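Local coordinates for protein deacetylase EF_0837 (Enterococcus faecalis, PDB 2ICS) that is a dinuclear zinc enzyme of the amidohydrolase superfamily and deacetylates acetyl-(R)-mandelate in vitro, though with very low efficiency, at residues Tyr73-Glu76 and Ile77-Lys81; Leu138-Lys141 and Ala142-Leu146; Asp226-Asp230 and Phe231-Ala235. All blocks are in the same frame, centred on the assembly; numbering follows the deposited sequence.

Contact 1: Tyr73-Glu76 and Ile77-Lys81; sequences YPDE and IGVKK
Across the turn from Pro74 to Lys80 the backbone bonds stretch from a three-residue to a five-residue reach: Ile77 N bonds to Pro74 O at 3.3 Å, and Lys80 N bonds to Asp75 O at 3.2 Å. The first donor stands well above the carbonyl plane of Pro74, 61° out of it, whereas the second lies in the plane of the Asp75 carbonyl and meets it with a C=O...N angle of 158°. Two more bonds in the same turn, from Ile77 N to Tyr73 O and from Gly78 N to Pro74 O, are weak. Gly78 carries the chain out of the short helix 74-77, and the chain then coils into a brief 3-10 segment at 79-80 ahead of strand 83-89, one of the parallel strands of the amidohydrolase TIM barrel. Val79 turns CG1 back onto the preceding turn, where it rests 3.6 Å from Asp75 CB and also touches the root of the carboxylate. The carboxylate itself is spent on the chain beyond: Asp75 OD1 bonds to the hydroxyl of Thr109, which is also hydrogen-bonded to Val79 N. Lys80 lays its aliphatic chain over the Asp75 carbonyl and then across the end of Glu76, whose chain bends at chi2 (-54°) to bring OE2 within 3.1 Å of Lys80 CE. The charges stay apart, with Glu76 OE2 4.4 Å from Lys80 NZ, so their attraction is probably modest. On the Glu76 carbonyl, Lys81 folds back at chi2 and chi4, giving a weak bond from NZ to Glu76 O at 3.4 Å. Ile77 packs on Cys63 and Arg278, its side chain about 7 Å from that of the zinc ligand His62.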
ATOM      1  N   TYR A  73      -5.092  12.492  -7.666  1.00 24.21           N
ATOM      2  CA  TYR A  73      -3.987  12.787  -8.565  1.00 24.46           C
ATOM      3  C   TYR A  73      -2.715  12.168  -8.012  1.00 24.35           C
ATOM      4  O   TYR A  73      -2.268  12.512  -6.919  1.00 24.99           O
ATOM      5  CB  TYR A  73      -3.829  14.297  -8.734  1.00 24.09           C
ATOM      6  CG  TYR A  73      -5.110  14.966  -9.173  1.00 26.87           C
ATOM      7  CD1 TYR A  73      -6.061  15.367  -8.237  1.00 26.43           C
ATOM      8  CD2 TYR A  73      -5.405  15.141 -10.530  1.00 26.83           C
ATOM      9  CE1 TYR A  73      -7.276  15.921  -8.634  1.00 26.90           C
ATOM     10  CE2 TYR A  73      -6.623  15.694 -10.942  1.00 23.81           C
ATOM     11  CZ  TYR A  73      -7.551  16.078  -9.985  1.00 26.22           C
ATOM     12  OH  TYR A  73      -8.759  16.598 -10.367  1.00 26.36           O
ATOM     13  N   PRO A  74      -2.119  11.238  -8.773  1.00 24.74           N
ATOM     14  CA  PRO A  74      -0.896  10.510  -8.431  1.00 24.41           C
ATOM     15  C   PRO A  74       0.149  11.262  -7.609  1.00 26.14           C
ATOM     16  O   PRO A  74       0.561  10.799  -6.544  1.00 26.24           O
ATOM     17  CB  PRO A  74      -0.367  10.088  -9.794  1.00 24.26           C
ATOM     18  CG  PRO A  74      -1.629   9.770 -10.518  1.00 26.76           C
ATOM     19  CD  PRO A  74      -2.520  10.948 -10.163  1.00 22.31           C
ATOM     20  N   ASP A  75       0.580  12.420  -8.083  1.00 24.66           N
ATOM     21  CA  ASP A  75       1.602  13.138  -7.347  1.00 25.71           C
ATOM     22  C   ASP A  75       1.152  13.787  -6.045  1.00 25.36           C
ATOM     23  O   ASP A  75       1.992  14.149  -5.223  1.00 25.26           O
ATOM     24  CB  ASP A  75       2.298  14.150  -8.263  1.00 27.17           C
ATOM     25  CG  ASP A  75       3.000  13.479  -9.436  1.00 28.26           C
ATOM     26  OD1 ASP A  75       3.451  12.317  -9.289  1.00 26.46           O
ATOM     27  OD2 ASP A  75       3.108  14.112 -10.504  1.00 32.60           O
ATOM     28  N   GLU A  76      -0.156  13.925  -5.836  1.00 24.71           N
ATOM     29  CA  GLU A  76      -0.649  14.507  -4.585  1.00 25.74           C
ATOM     30  C   GLU A  76      -0.620  13.467  -3.466  1.00 24.09           C
ATOM     31  O   GLU A  76      -0.573  13.820  -2.292  1.00 25.30           O
ATOM     32  CB  GLU A  76      -2.086  15.031  -4.727  1.00 28.52           C
ATOM     33  CG  GLU A  76      -2.238  16.240  -5.633  1.00 30.58           C
ATOM     34  CD  GLU A  76      -1.319  17.381  -5.240  1.00 28.81           C
ATOM     35  OE1 GLU A  76      -1.339  17.795  -4.062  1.00 29.54           O
ATOM     36  OE2 GLU A  76      -0.579  17.864  -6.115  1.00 30.70           O
ATOM     37  N   ILE A  77      -0.657  12.190  -3.829  1.00 24.08           N
ATOM     38  CA  ILE A  77      -0.626  11.110  -2.837  1.00 23.98           C
ATOM     39  C   ILE A  77       0.716  10.401  -2.894  1.00 24.16           C
ATOM     40  O   ILE A  77       1.006   9.532  -2.070  1.00 25.25           O
ATOM     41  CB  ILE A  77      -1.705  10.041  -3.114  1.00 20.35           C
ATOM     42  CG1 ILE A  77      -1.450   9.416  -4.488  1.00 19.72           C
ATOM     43  CG2 ILE A  77      -3.092  10.657  -3.040  1.00 20.26           C
ATOM     44  CD1 ILE A  77      -2.307   8.216  -4.791  1.00 18.01           C
ATOM     45  N   GLY A  78       1.523  10.762  -3.885  1.00 23.99           N
ATOM     46  CA  GLY A  78       2.815  10.129  -4.047  1.00 23.05           C
ATOM     47  C   GLY A  78       3.995  10.992  -3.663  1.00 23.94           C
ATOM     48  O   GLY A  78       4.193  11.306  -2.491  1.00 24.72           O
ATOM     49  N   VAL A  79       4.773  11.384  -4.664  1.00 25.66           N
ATOM     50  CA  VAL A  79       5.962  12.188  -4.452  1.00 26.14           C
ATOM     51  C   VAL A  79       5.795  13.316  -3.433  1.00 27.06           C
ATOM     52  O   VAL A  79       6.668  13.524  -2.598  1.00 28.27           O
ATOM     53  CB  VAL A  79       6.478  12.761  -5.800  1.00 27.54           C
ATOM     54  CG1 VAL A  79       5.406  13.619  -6.456  1.00 26.13           C
ATOM     55  CG2 VAL A  79       7.761  13.557  -5.577  1.00 27.41           C
ATOM     56  N   LYS A  80       4.676  14.028  -3.477  1.00 27.39           N
ATOM     57  CA  LYS A  80       4.470  15.129  -2.544  1.00 29.14           C
ATOM     58  C   LYS A  80       4.265  14.693  -1.092  1.00 28.54           C
ATOM     59  O   LYS A  80       4.242  15.525  -0.189  1.00 28.05           O
ATOM     60  CB  LYS A  80       3.291  15.995  -3.008  1.00 30.81           C
ATOM     61  CG  LYS A  80       3.503  16.612  -4.394  1.00 32.57           C
ATOM     62  CD  LYS A  80       2.371  17.569  -4.763  1.00 36.40           C
ATOM     63  CE  LYS A  80       2.494  18.078  -6.204  1.00 39.42           C
ATOM     64  NZ  LYS A  80       3.714  18.905  -6.450  1.00 39.26           N
ATOM     65  N   LYS A  81       4.127  13.390  -0.864  1.00 28.74           N
ATOM     66  CA  LYS A  81       3.927  12.875   0.488  1.00 28.21           C
ATOM     67  C   LYS A  81       5.049  11.910   0.871  1.00 27.74           C
ATOM     68  O   LYS A  81       4.928  11.130   1.822  1.00 27.79           O
ATOM     69  CB  LYS A  81       2.566  12.177   0.583  1.00 29.09           C
ATOM     70  CG  LYS A  81       1.387  13.095   0.267  1.00 30.58           C
ATOM     71  CD  LYS A  81       1.322  14.265   1.248  1.00 32.94           C
ATOM     72  CE  LYS A  81       0.178  15.216   0.926  1.00 37.03           C
ATOM     73  NZ  LYS A  81      -1.152  14.552   0.990  1.00 38.88           N
TER

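Contact 2: Leu138-Lys141 and Ala142-Leu146; sequences LVKK and AIQEL
Val139 O takes the backbone N-H of Ile143 at 3.0 Å, nearly straight at 165° and in the plane of the carbonyl. One residue further on, Lys140 O receives Gln144 N, also at 3.0 Å, while Ala142 N reaches Leu138 O from a donor position tilted 30° out of the carbonyl plane. These i to i+4 bonds belong to helix 136-145, the helical connection of a beta-alpha-beta unit between parallel strands 110-114 and 150-152 of the barrel. Along one side of it, Val139 CG1, placed opposite the backbone N by a chi1 of 174°, meets Ile143 CD1, the end of that side chain, at 4.0 Å; Ile143 also packs on Ile183. On the neighbouring strip the amide of Gln144 lies across the lysine chain, with NE2 3.3 Å from both CG and CD of Lys140. That chain bends at chi2 and chi3, and its ammonium is held by the carbonyl oxygen of Glu179. Lys141 NZ stays 6.6 Å from Glu145 OE2, while Glu145 OE1 accepts a hydrogen bond from His98 of helix 97-105; the close fit of the Glu145 chain over the Lys141 carbonyl is doubtful.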
ATOM      1  N   LEU A 138     -10.533 -11.105 -20.633  1.00 42.92           N
ATOM      2  CA  LEU A 138     -10.187  -9.691 -20.668  1.00 43.20           C
ATOM      3  C   LEU A 138      -9.088  -9.348 -19.671  1.00 42.95           C
ATOM      4  O   LEU A 138      -8.245  -8.493 -19.942  1.00 43.57           O
ATOM      5  CB  LEU A 138     -11.423  -8.829 -20.394  1.00 42.78           C
ATOM      6  CG  LEU A 138     -12.603  -8.991 -21.357  1.00 43.01           C
ATOM      7  CD1 LEU A 138     -13.630  -7.902 -21.073  1.00 41.77           C
ATOM      8  CD2 LEU A 138     -12.119  -8.900 -22.801  1.00 41.26           C
ATOM      9  N   VAL A 139      -9.092 -10.016 -18.523  1.00 42.27           N
ATOM     10  CA  VAL A 139      -8.077  -9.753 -17.511  1.00 43.03           C
ATOM     11  C   VAL A 139      -6.725 -10.248 -18.002  1.00 43.10           C
ATOM     12  O   VAL A 139      -5.716  -9.554 -17.872  1.00 43.66           O
ATOM     13  CB  VAL A 139      -8.424 -10.436 -16.166  1.00 42.39           C
ATOM     14  CG1 VAL A 139      -7.272 -10.273 -15.185  1.00 40.93           C
ATOM     15  CG2 VAL A 139      -9.690  -9.816 -15.582  1.00 42.15           C
ATOM     16  N   LYS A 140      -6.713 -11.450 -18.572  1.00 43.47           N
ATOM     17  CA  LYS A 140      -5.491 -12.046 -19.100  1.00 42.97           C
ATOM     18  C   LYS A 140      -4.857 -11.131 -20.144  1.00 42.20           C
ATOM     19  O   LYS A 140      -3.642 -10.928 -20.153  1.00 41.24           O
ATOM     20  CB  LYS A 140      -5.796 -13.408 -19.731  1.00 43.08           C
ATOM     21  CG  LYS A 140      -4.641 -13.982 -20.543  1.00 45.64           C
ATOM     22  CD  LYS A 140      -4.031 -15.220 -19.902  1.00 46.54           C
ATOM     23  CE  LYS A 140      -4.913 -16.435 -20.091  1.00 45.87           C
ATOM     24  NZ  LYS A 140      -4.221 -17.666 -19.628  1.00 47.05           N
ATOM     25  N   LYS A 141      -5.689 -10.582 -21.023  1.00 41.33           N
ATOM     26  CA  LYS A 141      -5.207  -9.692 -22.070  1.00 41.33           C
ATOM     27  C   LYS A 141      -4.557  -8.442 -21.494  1.00 39.44           C
ATOM     28  O   LYS A 141      -3.544  -7.970 -22.006  1.00 39.66           O
ATOM     29  CB  LYS A 141      -6.354  -9.300 -23.006  1.00 44.63           C
ATOM     30  CG  LYS A 141      -6.918 -10.477 -23.792  1.00 50.55           C
ATOM     31  CD  LYS A 141      -7.996 -10.055 -24.782  1.00 53.10           C
ATOM     32  CE  LYS A 141      -8.556 -11.267 -25.520  1.00 54.57           C
ATOM     33  NZ  LYS A 141      -9.694 -10.904 -26.411  1.00 57.10           N
ATOM     34  N   ALA A 142      -5.134  -7.901 -20.427  1.00 37.58           N
ATOM     35  CA  ALA A 142      -4.563  -6.705 -19.821  1.00 36.32           C
ATOM     36  C   ALA A 142      -3.189  -7.034 -19.242  1.00 34.10           C
ATOM     37  O   ALA A 142      -2.230  -6.288 -19.428  1.00 34.76           O
ATOM     38  CB  ALA A 142      -5.483  -6.172 -18.730  1.00 34.98           C
ATOM     39  N   ILE A 143      -3.103  -8.166 -18.552  1.00 32.92           N
ATOM     40  CA  ILE A 143      -1.854  -8.595 -17.939  1.00 32.42           C
ATOM     41  C   ILE A 143      -0.753  -8.808 -18.977  1.00 33.12           C
ATOM     42  O   ILE A 143       0.412  -8.512 -18.717  1.00 32.29           O
ATOM     43  CB  ILE A 143      -2.072  -9.885 -17.112  1.00 30.83           C
ATOM     44  CG1 ILE A 143      -2.970  -9.573 -15.912  1.00 30.57           C
ATOM     45  CG2 ILE A 143      -0.737 -10.458 -16.645  1.00 29.50           C
ATOM     46  CD1 ILE A 143      -3.266 -10.763 -15.020  1.00 27.20           C
ATOM     47  N   GLN A 144      -1.119  -9.304 -20.155  1.00 33.72           N
ATOM     48  CA  GLN A 144      -0.139  -9.537 -21.212  1.00 35.45           C
ATOM     49  C   GLN A 144       0.151  -8.251 -21.978  1.00 37.08           C
ATOM     50  O   GLN A 144       1.201  -8.114 -22.611  1.00 38.90           O
ATOM     51  CB  GLN A 144      -0.646 -10.614 -22.177  1.00 34.35           C
ATOM     52  CG  GLN A 144      -0.988 -11.929 -21.495  1.00 32.89           C
ATOM     53  CD  GLN A 144      -1.556 -12.964 -22.454  1.00 33.36           C
ATOM     54  OE1 GLN A 144      -1.880 -12.655 -23.601  1.00 32.91           O
ATOM     55  NE2 GLN A 144      -1.683 -14.201 -21.981  1.00 28.36           N
ATOM     56  N   GLU A 145      -0.780  -7.306 -21.909  1.00 38.80           N
ATOM     57  CA  GLU A 145      -0.637  -6.032 -22.604  1.00 40.59           C
ATOM     58  C   GLU A 145       0.191  -4.991 -21.855  1.00 40.78           C
ATOM     59  O   GLU A 145       0.874  -4.175 -22.477  1.00 42.46           O
ATOM     60  CB  GLU A 145      -2.026  -5.459 -22.921  1.00 42.75           C
ATOM     61  CG  GLU A 145      -2.723  -6.147 -24.091  1.00 47.12           C
ATOM     62  CD  GLU A 145      -4.217  -5.871 -24.143  1.00 49.77           C
ATOM     63  OE1 GLU A 145      -4.617  -4.688 -24.085  1.00 50.03           O
ATOM     64  OE2 GLU A 145      -4.993  -6.846 -24.249  1.00 51.28           O
ATOM     65  N   LEU A 146       0.134  -5.011 -20.526  1.00 39.68           N
ATOM     66  CA  LEU A 146       0.884  -4.046 -19.728  1.00 37.17           C
ATOM     67  C   LEU A 146       1.621  -4.714 -18.566  1.00 37.52           C
ATOM     68  O   LEU A 146       1.272  -4.518 -17.405  1.00 37.73           O
ATOM     69  CB  LEU A 146      -0.067  -2.972 -19.188  1.00 36.16           C
ATOM     70  CG  LEU A 146      -0.854  -2.163 -20.221  1.00 35.58           C
ATOM     71  CD1 LEU A 146      -1.934  -1.354 -19.524  1.00 34.89           C
ATOM     72  CD2 LEU A 146       0.082  -1.252 -21.001  1.00 33.89           C
TER

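Contact 3: Asp226-Asp230 and Phe231-Ala235; sequences DKIKD and FAWQA
A chi1 of 61° puts the Phe231 ring between its own backbone N and carbonyl carbon, and Lys229, with CG beside its backbone N (chi1 -59°), runs alongside that ring in the same direction. Lys229 CB sits over one face of the phenyl group in a CH-pi contact, 4.1 Å from the ring centroid and 22° off the normal, offset toward the rim. Further along the extended lysine chain, CD comes within 3.5 Å of Phe231 CZ. The ammonium continues past the ring to the carbonyl oxygens of Glu217 and Gly219, so both ends of the lysine chain are fixed while its methylenes line the phenyl group. Phe231 in turn leans on Leu196 and Leu200 of helix 196-202.

Lys229 is the N-cap residue, the single residue between strand 227-228, which pairs antiparallel with 221-222, and helix 230-237. Through its carbonyl oxygen it receives weak bonds from Ala232 N and Trp233 N, the latter at 3.3 Å. The first regular i to i+4 bond comes next, with Gln234 N in the plane of the Asp230 carbonyl and 2.9 Å from Asp230 O; the extended Gln234 side chain runs back along the same carbonyl. Just before the helix, Ile228 points CG2 at both Ala232 CB, at 4.0 Å, and Trp233 CD1, at 3.5 Å. Isoleucine and indole cross at about a right angle, the methyl approaching the pyrrole part obliquely. Glu262 ties the two together, since OE1 accepts the indole NE1 of Trp233 and OE2 the backbone N of Ile228, and Met264 packs against both side chains.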
ATOM      1  N   ASP A 226     -14.526  -9.994  22.361  1.00 41.51           N
ATOM      2  CA  ASP A 226     -13.467  -9.001  22.275  1.00 41.89           C
ATOM      3  C   ASP A 226     -12.140  -9.695  21.989  1.00 41.10           C
ATOM      4  O   ASP A 226     -11.085  -9.281  22.470  1.00 41.17           O
ATOM      5  CB  ASP A 226     -13.385  -8.206  23.581  1.00 45.53           C
ATOM      6  CG  ASP A 226     -12.729  -6.850  23.397  1.00 48.29           C
ATOM      7  OD1 ASP A 226     -13.152  -6.107  22.483  1.00 50.14           O
ATOM      8  OD2 ASP A 226     -11.802  -6.523  24.168  1.00 50.00           O
ATOM      9  N   LYS A 227     -12.205 -10.763  21.204  1.00 39.20           N
ATOM     10  CA  LYS A 227     -11.019 -11.520  20.834  1.00 39.04           C
ATOM     11  C   LYS A 227     -10.968 -11.685  19.321  1.00 37.14           C
ATOM     12  O   LYS A 227     -11.996 -11.618  18.644  1.00 36.62           O
ATOM     13  CB  LYS A 227     -11.040 -12.901  21.490  1.00 42.74           C
ATOM     14  CG  LYS A 227     -10.887 -12.884  23.005  1.00 46.85           C
ATOM     15  CD  LYS A 227     -11.088 -14.275  23.595  1.00 51.31           C
ATOM     16  CE  LYS A 227     -10.121 -15.299  22.999  1.00 53.53           C
ATOM     17  NZ  LYS A 227      -8.692 -14.975  23.278  1.00 56.36           N
ATOM     18  N   ILE A 228      -9.773 -11.898  18.789  1.00 33.89           N
ATOM     19  CA  ILE A 228      -9.632 -12.094  17.359  1.00 32.43           C
ATOM     20  C   ILE A 228     -10.158 -13.476  17.000  1.00 32.48           C
ATOM     21  O   ILE A 228      -9.735 -14.480  17.576  1.00 32.15           O
ATOM     22  CB  ILE A 228      -8.166 -11.966  16.928  1.00 33.68           C
ATOM     23  CG1 ILE A 228      -7.719 -10.516  17.098  1.00 34.85           C
ATOM     24  CG2 ILE A 228      -7.995 -12.407  15.473  1.00 31.48           C
ATOM     25  CD1 ILE A 228      -6.302 -10.274  16.663  1.00 41.11           C
ATOM     26  N   LYS A 229     -11.087 -13.522  16.051  1.00 31.42           N
ATOM     27  CA  LYS A 229     -11.681 -14.782  15.622  1.00 30.49           C
ATOM     28  C   LYS A 229     -10.592 -15.794  15.270  1.00 32.15           C
ATOM     29  O   LYS A 229      -9.564 -15.434  14.699  1.00 33.15           O
ATOM     30  CB  LYS A 229     -12.608 -14.526  14.429  1.00 29.13           C
ATOM     31  CG  LYS A 229     -13.728 -13.536  14.746  1.00 24.78           C
ATOM     32  CD  LYS A 229     -14.527 -13.150  13.511  1.00 24.59           C
ATOM     33  CE  LYS A 229     -15.621 -12.138  13.855  1.00 21.74           C
ATOM     34  NZ  LYS A 229     -16.374 -11.688  12.646  1.00 22.48           N
ATOM     35  N   ASP A 230     -10.819 -17.057  15.623  1.00 33.16           N
ATOM     36  CA  ASP A 230      -9.848 -18.123  15.369  1.00 34.53           C
ATOM     37  C   ASP A 230      -9.475 -18.341  13.911  1.00 32.92           C
ATOM     38  O   ASP A 230      -8.305 -18.544  13.591  1.00 34.05           O
ATOM     39  CB  ASP A 230     -10.349 -19.455  15.938  1.00 39.18           C
ATOM     40  CG  ASP A 230     -10.543 -19.414  17.438  1.00 44.21           C
ATOM     41  OD1 ASP A 230      -9.662 -18.873  18.142  1.00 46.08           O
ATOM     42  OD2 ASP A 230     -11.575 -19.934  17.915  1.00 50.55           O
ATOM     43  N   PHE A 231     -10.468 -18.321  13.028  1.00 32.02           N
ATOM     44  CA  PHE A 231     -10.203 -18.540  11.617  1.00 29.75           C
ATOM     45  C   PHE A 231      -9.392 -17.400  11.019  1.00 29.02           C
ATOM     46  O   PHE A 231      -8.719 -17.578  10.003  1.00 31.12           O
ATOM     47  CB  PHE A 231     -11.517 -18.767  10.847  1.00 28.46           C
ATOM     48  CG  PHE A 231     -12.477 -17.612  10.903  1.00 29.15           C
ATOM     49  CD1 PHE A 231     -12.315 -16.510  10.067  1.00 26.99           C
ATOM     50  CD2 PHE A 231     -13.566 -17.641  11.769  1.00 29.49           C
ATOM     51  CE1 PHE A 231     -13.222 -15.459  10.090  1.00 28.03           C
ATOM     52  CE2 PHE A 231     -14.483 -16.594  11.803  1.00 28.01           C
ATOM     53  CZ  PHE A 231     -14.310 -15.499  10.959  1.00 28.96           C
ATOM     54  N   ALA A 232      -9.444 -16.230  11.653  1.00 28.16           N
ATOM     55  CA  ALA A 232      -8.667 -15.085  11.184  1.00 27.88           C
ATOM     56  C   ALA A 232      -7.201 -15.379  11.521  1.00 27.40           C
ATOM     57  O   ALA A 232      -6.303 -15.118  10.727  1.00 27.68           O
ATOM     58  CB  ALA A 232      -9.131 -13.805  11.875  1.00 26.57           C
ATOM     59  N   TRP A 233      -6.970 -15.932  12.708  1.00 27.65           N
ATOM     60  CA  TRP A 233      -5.621 -16.294  13.126  1.00 27.27           C
ATOM     61  C   TRP A 233      -5.096 -17.392  12.207  1.00 27.31           C
ATOM     62  O   TRP A 233      -3.920 -17.409  11.843  1.00 26.66           O
ATOM     63  CB  TRP A 233      -5.618 -16.803  14.568  1.00 27.30           C
ATOM     64  CG  TRP A 233      -5.156 -15.785  15.552  1.00 24.58           C
ATOM     65  CD1 TRP A 233      -5.922 -15.094  16.444  1.00 23.19           C
ATOM     66  CD2 TRP A 233      -3.817 -15.308  15.713  1.00 24.88           C
ATOM     67  NE1 TRP A 233      -5.140 -14.210  17.154  1.00 25.00           N
ATOM     68  CE2 TRP A 233      -3.843 -14.321  16.723  1.00 25.87           C
ATOM     69  CE3 TRP A 233      -2.596 -15.618  15.099  1.00 26.37           C
ATOM     70  CZ2 TRP A 233      -2.691 -13.637  17.134  1.00 26.52           C
ATOM     71  CZ3 TRP A 233      -1.446 -14.934  15.509  1.00 27.30           C
ATOM     72  CH2 TRP A 233      -1.506 -13.957  16.515  1.00 25.60           C
ATOM     73  N   GLN A 234      -5.979 -18.308  11.834  1.00 27.87           N
ATOM     74  CA  GLN A 234      -5.604 -19.407  10.958  1.00 28.43           C
ATOM     75  C   GLN A 234      -5.112 -18.890   9.613  1.00 28.85           C
ATOM     76  O   GLN A 234      -4.058 -19.298   9.136  1.00 28.99           O
ATOM     77  CB  GLN A 234      -6.795 -20.347  10.767  1.00 29.29           C
ATOM     78  CG  GLN A 234      -7.090 -21.195  11.996  1.00 31.74           C
ATOM     79  CD  GLN A 234      -8.460 -21.847  11.949  1.00 33.79           C
ATOM     80  OE1 GLN A 234      -8.907 -22.302  10.897  1.00 35.90           O
ATOM     81  NE2 GLN A 234      -9.127 -21.907  13.098  1.00 30.37           N
ATOM     82  N   ALA A 235      -5.876 -17.988   9.003  1.00 28.71           N
ATOM     83  CA  ALA A 235      -5.493 -17.420   7.718  1.00 27.29           C
ATOM     84  C   ALA A 235      -4.167 -16.685   7.889  1.00 27.26           C
ATOM     85  O   ALA A 235      -3.268 -16.788   7.055  1.00 26.99           O
ATOM     86  CB  ALA A 235      -6.575 -16.458   7.230  1.00 27.32           C
TER

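In the fold
From the N terminus, the chain passes through contact 1 first, where it leaves helix 74-77 for barrel strand 83-89. It then runs through helix 97-105 and strand 110-114 into contact 2, on the helix leading to strand 150-152. Contact 3 comes last, as the small hairpin of 221-222 and 227-228 gives way to the helix preceding strand 241-243. Each contact is local, between neighbouring residues, and ends before the next begins, so none closes a long loop and none nests in or crosses another. They stand well apart: contacts 1 and 3 lie on opposite sides of the chain's centre, about 35 Å between centres, while contacts 1 and 2 are about 14 Å apart at their nearest atoms.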